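Long-range contacts in cysteine protease-like VirA (Shigella flexneri, PDB 3EB8), which promotes bacterial entry into epithelial cells and spread within and between them as a secreted virulence effector, its proposed alpha-tubulin protease activity being disputed: residues A[134-139]-A[342-347]; A[141-146]-A[236-241]. All coordinates share one frame; numbering follows the deposited sequence.

Contact 1. Residues A[134-139]-A[342-347]; sequences DTDFNS and IPPESR
A type II beta turn from T135 to N138 faces the loop between helix 335-341 and strand 348-356. The turn closes with N138 N bonded to T135 O at 3.1 Å. F137 holds the third position of the turn with a positive phi, and its ring points at the other segment. F137, R347 and I342 carry most of the contact. The F137 ring has CG anti to its carbonyl carbon, beside the backbone N. Its leading edge meets the carbonyl of I342, with O near the ring plane and 3.7 Å from CE1. At the same tip, CZ lies 4.2 Å from I342 CB. W237, L240 and L338 also touch the buried F137 ring. R347 comes to F137 tip to tip, the ring and guanidinium planes turned 75° apart. F137 CE1 is 3.5 Å from R347 NH2, and CZ lies over one guanidinium face. On the other face, P344 N sits 3.4 Å above the plane, toward the rim. D136 OD2 stands at the guanidinium edge, 4.5 Å from R347 NH2. That is too long for a salt bridge, though the opposite charges probably attract weakly. The same oxygen accepts a bond from K133 N. R347 NH1 is bonded to L240 O, so the guanidinium is held from two sides, which probably limits its rotation. The chain of R347 bends at chi3 and folds back on its own segment. There it grips I342 O side-on, just past the end of helix 335-341, where a positive charge is probably favourable. R347 NE reaches I342 O at 3.1 Å from above the carbonyl plane, while R347 NH2 reaches it at 3.0 Å within that plane, with an N-H...O angle of 151°.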
# COMPACT_ATOMS: atom_id res chain seq x y z
N ASP A 134 -6.60 3.63 23.64
CA ASP A 134 -7.30 4.91 23.59
C ASP A 134 -6.56 5.94 22.75
O ASP A 134 -7.14 6.96 22.38
CB ASP A 134 -7.46 5.48 25.00
CG ASP A 134 -8.44 4.71 25.82
OD1 ASP A 134 -9.09 3.80 25.25
OD2 ASP A 134 -8.58 5.01 27.03
N THR A 135 -5.29 5.68 22.47
CA THR A 135 -4.46 6.64 21.76
C THR A 135 -4.43 6.39 20.26
O THR A 135 -3.90 7.21 19.51
CB THR A 135 -3.01 6.63 22.31
OG1 THR A 135 -2.53 5.28 22.36
CG2 THR A 135 -2.94 7.25 23.70
N ASP A 136 -4.98 5.26 19.81
CA ASP A 136 -4.97 4.93 18.39
C ASP A 136 -5.60 6.01 17.50
O ASP A 136 -6.70 6.49 17.78
CB ASP A 136 -5.67 3.59 18.14
CG ASP A 136 -4.95 2.42 18.78
OD1 ASP A 136 -3.83 2.58 19.32
OD2 ASP A 136 -5.52 1.31 18.74
N PHE A 137 -4.89 6.40 16.44
CA PHE A 137 -5.39 7.37 15.47
C PHE A 137 -5.51 8.78 16.03
O PHE A 137 -6.12 9.65 15.41
CB PHE A 137 -6.73 6.93 14.86
CG PHE A 137 -6.62 5.71 14.00
CD1 PHE A 137 -6.87 4.44 14.53
CD2 PHE A 137 -6.24 5.81 12.66
CE1 PHE A 137 -6.75 3.30 13.74
CE2 PHE A 137 -6.12 4.68 11.86
CZ PHE A 137 -6.36 3.42 12.40
N ASN A 138 -4.93 9.02 17.20
CA ASN A 138 -4.94 10.36 17.78
C ASN A 138 -4.42 11.43 16.81
O ASN A 138 -4.98 12.52 16.73
CB ASN A 138 -4.15 10.42 19.08
CG ASN A 138 -5.02 10.24 20.31
OD1 ASN A 138 -6.18 9.81 20.22
ND2 ASN A 138 -4.47 10.57 21.48
N SER A 139 -3.36 11.13 16.08
CA SER A 139 -2.72 12.14 15.26
C SER A 139 -3.24 12.19 13.83
O SER A 139 -2.68 12.92 13.00
CB SER A 139 -1.21 11.96 15.26
OG SER A 139 -0.85 10.74 14.64
N ILE A 342 -10.99 -0.05 12.84
CA ILE A 342 -9.76 -0.60 12.26
C ILE A 342 -8.72 -0.96 13.33
O ILE A 342 -7.68 -0.31 13.42
CB ILE A 342 -9.09 0.41 11.29
CG1 ILE A 342 -10.15 1.19 10.51
CG2 ILE A 342 -8.09 -0.32 10.37
CD1 ILE A 342 -9.61 2.35 9.73
N PRO A 343 -9.02 -1.98 14.16
CA PRO A 343 -8.10 -2.46 15.20
C PRO A 343 -6.91 -3.14 14.54
O PRO A 343 -7.07 -3.65 13.44
CB PRO A 343 -8.94 -3.53 15.93
CG PRO A 343 -9.93 -3.98 14.90
CD PRO A 343 -10.32 -2.68 14.24
N PRO A 344 -5.74 -3.17 15.22
CA PRO A 344 -4.54 -3.88 14.75
C PRO A 344 -4.82 -5.27 14.14
O PRO A 344 -4.29 -5.58 13.07
CB PRO A 344 -3.70 -4.01 16.02
CG PRO A 344 -4.07 -2.82 16.82
CD PRO A 344 -5.51 -2.50 16.51
N GLU A 345 -5.63 -6.07 14.83
CA GLU A 345 -5.96 -7.42 14.38
C GLU A 345 -6.58 -7.47 12.99
O GLU A 345 -6.48 -8.47 12.30
CB GLU A 345 -6.89 -8.11 15.38
CG GLU A 345 -7.90 -7.17 16.03
CD GLU A 345 -8.50 -7.73 17.32
OE1 GLU A 345 -9.23 -8.75 17.24
OE2 GLU A 345 -8.25 -7.15 18.40
N SER A 346 -7.26 -6.40 12.57
CA SER A 346 -7.85 -6.42 11.23
C SER A 346 -7.01 -5.73 10.16
O SER A 346 -7.43 -5.64 9.00
CB SER A 346 -9.28 -5.88 11.24
OG SER A 346 -9.45 -4.93 12.27
N ARG A 347 -5.81 -5.27 10.52
CA ARG A 347 -4.90 -4.70 9.53
C ARG A 347 -3.88 -5.74 9.14
O ARG A 347 -3.33 -6.42 10.00
CB ARG A 347 -4.16 -3.48 10.05
CG ARG A 347 -4.99 -2.37 10.60
CD ARG A 347 -4.11 -1.38 11.27
NE ARG A 347 -4.80 -0.79 12.39
CZ ARG A 347 -4.20 -0.17 13.40
NH1 ARG A 347 -2.88 -0.05 13.43
NH2 ARG A 347 -4.94 0.33 14.38

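Contact 2. Residues A[141-146]-A[236-241]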
# COMPACT_ATOMS: atom_id res chain seq x y z
N TRP A 141 -5.75 13.47 11.96
CA TRP A 141 -6.04 14.73 11.27
C TRP A 141 -4.76 15.51 10.90
O TRP A 141 -4.65 16.02 9.79
CB TRP A 141 -6.94 15.66 12.10
CG TRP A 141 -8.27 15.10 12.55
CD1 TRP A 141 -8.98 15.51 13.64
CD2 TRP A 141 -9.04 14.07 11.92
NE1 TRP A 141 -10.15 14.79 13.74
CE2 TRP A 141 -10.20 13.89 12.70
CE3 TRP A 141 -8.86 13.27 10.79
CZ2 TRP A 141 -11.18 12.95 12.38
CZ3 TRP A 141 -9.83 12.33 10.47
CH2 TRP A 141 -10.98 12.18 11.27
N HIS A 142 -3.82 15.61 11.83
CA HIS A 142 -2.57 16.33 11.55
C HIS A 142 -1.71 15.56 10.56
O HIS A 142 -1.02 16.15 9.74
CB HIS A 142 -1.79 16.61 12.84
CG HIS A 142 -2.52 17.47 13.82
ND1 HIS A 142 -3.72 17.10 14.39
CD2 HIS A 142 -2.22 18.69 14.34
CE1 HIS A 142 -4.13 18.05 15.21
NE2 HIS A 142 -3.24 19.02 15.19
N ASP A 143 -1.76 14.24 10.66
CA ASP A 143 -1.08 13.36 9.71
C ASP A 143 -1.53 13.59 8.26
O ASP A 143 -0.70 13.78 7.37
CB ASP A 143 -1.24 11.90 10.13
CG ASP A 143 -0.52 11.59 11.43
OD1 ASP A 143 0.38 12.37 11.79
OD2 ASP A 143 -0.86 10.57 12.09
N ILE A 144 -2.83 13.59 7.99
CA ILE A 144 -3.26 13.85 6.61
C ILE A 144 -2.94 15.29 6.18
O ILE A 144 -2.42 15.52 5.10
CB ILE A 144 -4.74 13.46 6.36
CG1 ILE A 144 -5.05 13.51 4.86
CG2 ILE A 144 -5.67 14.35 7.15
CD1 ILE A 144 -6.38 12.86 4.46
N TYR A 145 -3.22 16.26 7.05
CA TYR A 145 -2.89 17.64 6.76
C TYR A 145 -1.42 17.78 6.32
O TYR A 145 -1.14 18.24 5.21
CB TYR A 145 -3.16 18.54 7.97
CG TYR A 145 -2.84 19.99 7.69
CD1 TYR A 145 -3.68 20.76 6.91
CD2 TYR A 145 -1.68 20.58 8.17
CE1 TYR A 145 -3.40 22.07 6.63
CE2 TYR A 145 -1.38 21.90 7.91
CZ TYR A 145 -2.25 22.65 7.13
OH TYR A 145 -1.97 23.97 6.85
N ARG A 146 -0.49 17.39 7.19
CA ARG A 146 0.93 17.51 6.87
C ARG A 146 1.25 16.86 5.52
O ARG A 146 1.92 17.48 4.68
CB ARG A 146 1.79 16.91 7.99
CG ARG A 146 1.57 17.59 9.32
CD ARG A 146 2.25 16.87 10.49
NE ARG A 146 1.46 17.02 11.71
CZ ARG A 146 1.96 17.03 12.94
NH1 ARG A 146 3.27 16.92 13.12
NH2 ARG A 146 1.15 17.17 13.98
N PHE A 236 -3.62 7.72 6.36
CA PHE A 236 -2.46 8.57 6.61
C PHE A 236 -1.93 8.47 8.06
O PHE A 236 -0.87 9.03 8.35
CB PHE A 236 -2.76 10.03 6.24
CG PHE A 236 -2.96 10.27 4.77
CD1 PHE A 236 -4.19 10.05 4.17
CD2 PHE A 236 -1.91 10.72 3.97
CE1 PHE A 236 -4.37 10.27 2.81
CE2 PHE A 236 -2.08 10.94 2.61
CZ PHE A 236 -3.31 10.72 2.03
N TRP A 237 -2.64 7.80 8.96
CA TRP A 237 -2.16 7.74 10.34
C TRP A 237 -0.68 7.23 10.41
O TRP A 237 -0.34 6.19 9.85
CB TRP A 237 -3.09 6.92 11.26
CG TRP A 237 -2.65 6.98 12.71
CD1 TRP A 237 -2.24 8.09 13.41
CD2 TRP A 237 -2.56 5.88 13.63
NE1 TRP A 237 -1.91 7.75 14.69
CE2 TRP A 237 -2.09 6.41 14.86
CE3 TRP A 237 -2.85 4.52 13.54
CZ2 TRP A 237 -1.90 5.61 15.99
CZ3 TRP A 237 -2.66 3.72 14.68
CH2 TRP A 237 -2.18 4.27 15.89
N GLN A 238 0.18 7.99 11.08
CA GLN A 238 1.62 7.72 11.04
C GLN A 238 2.03 6.35 11.59
O GLN A 238 3.03 5.79 11.17
CB GLN A 238 2.39 8.82 11.75
CG GLN A 238 1.94 9.05 13.19
CD GLN A 238 2.77 10.13 13.89
OE1 GLN A 238 2.30 11.26 14.10
NE2 GLN A 238 4.01 9.79 14.24
N SER A 239 1.25 5.82 12.54
CA SER A 239 1.55 4.53 13.16
C SER A 239 0.56 3.44 12.73
O SER A 239 0.44 2.41 13.36
CB SER A 239 1.55 4.65 14.68
OG SER A 239 2.38 5.72 15.08
N LEU A 240 -0.12 3.69 11.62
CA LEU A 240 -1.05 2.71 11.07
C LEU A 240 -0.51 1.27 11.04
O LEU A 240 -1.24 0.33 11.28
CB LEU A 240 -1.45 3.13 9.66
CG LEU A 240 -2.55 2.30 9.01
CD1 LEU A 240 -3.87 2.54 9.70
CD2 LEU A 240 -2.66 2.66 7.54
N HIS A 241 0.78 1.10 10.77
CA HIS A 241 1.36 -0.22 10.54
C HIS A 241 1.91 -0.92 11.78
O HIS A 241 2.28 -2.09 11.71
CB HIS A 241 2.51 -0.14 9.52
CG HIS A 241 3.64 0.75 9.94
ND1 HIS A 241 3.59 2.12 9.80
CD2 HIS A 241 4.83 0.48 10.51
CE1 HIS A 241 4.71 2.66 10.26
NE2 HIS A 241 5.48 1.68 10.70
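The loop 236-241 runs close beside helix 140-149, with the CA atoms of I144 and F236 5.3 Å apart and those of D143 and W237 5.8 Å apart. Its residues W237 to L240 form a type I beta turn, closed by L240 N bonded to W237 O at 3.1 Å. D143 is the most deeply covered residue. Its CG is anti to its carbonyl carbon, which sends the carboxylate toward the turn. Q238 N gives D143 OD2 a fairly straight hydrogen bond, 3.0 Å long with an N-H...O angle of 160°. The donor stands well above the carboxylate plane, 62° out of it. S139 OG, at the N-cap position of the same helix, also bonds to D143 OD2 and helps fix the carboxylate. The W237 CB bond leads away from the helix, yet its side chain runs beside that of D143 in the same direction. The indole edge meets the acid, with W237 CD1 3.1 Å from D143 OD2. Further back, D143 CB rests 3.4 Å from F236 O. One helix position on, the contact turns apolar. I144 has CG1 anti to the backbone N and crosses the F236 side chain obliquely. I144 CG1 makes a CH-pi contact over one face of the F236 ring, 3.9 Å from its centroid and 20° off the normal. I144 CD1 touches F236 CD1 at 3.6 Å, toward the rim. F236 also meets H277 on strand 274-283, and I144 touches T233 on helix 226-234. Helix 140-149 is thus joined to the connection between helices 226-234 and 245-265, within the region assigned to tubulin binding, by an aspartate that accepts the N-H of the i+1 residue of a type I turn, and by an isoleucine packed over a phenylalanine face.

How the contacts relate
From the N terminus, the chain passes strand 121-123 and the turn at 134-139, then enters helix 140-149. About 90 residues later, 236-241 returns to that helix and closes contact 2. About 100 residues further on, after helix 335-341, 342-347 returns to the turn and closes the wider loop of contact 1, which encloses the first. The contacts touch, their centres about 12 Å apart. S139 of contact 1 packs on W237 of contact 2, and R347 and L240 bridge them as well. Together they tie the start of helix 140-149, the loop before helix 245-265 and the lead-in to strand 348-356 of the mixed sheet.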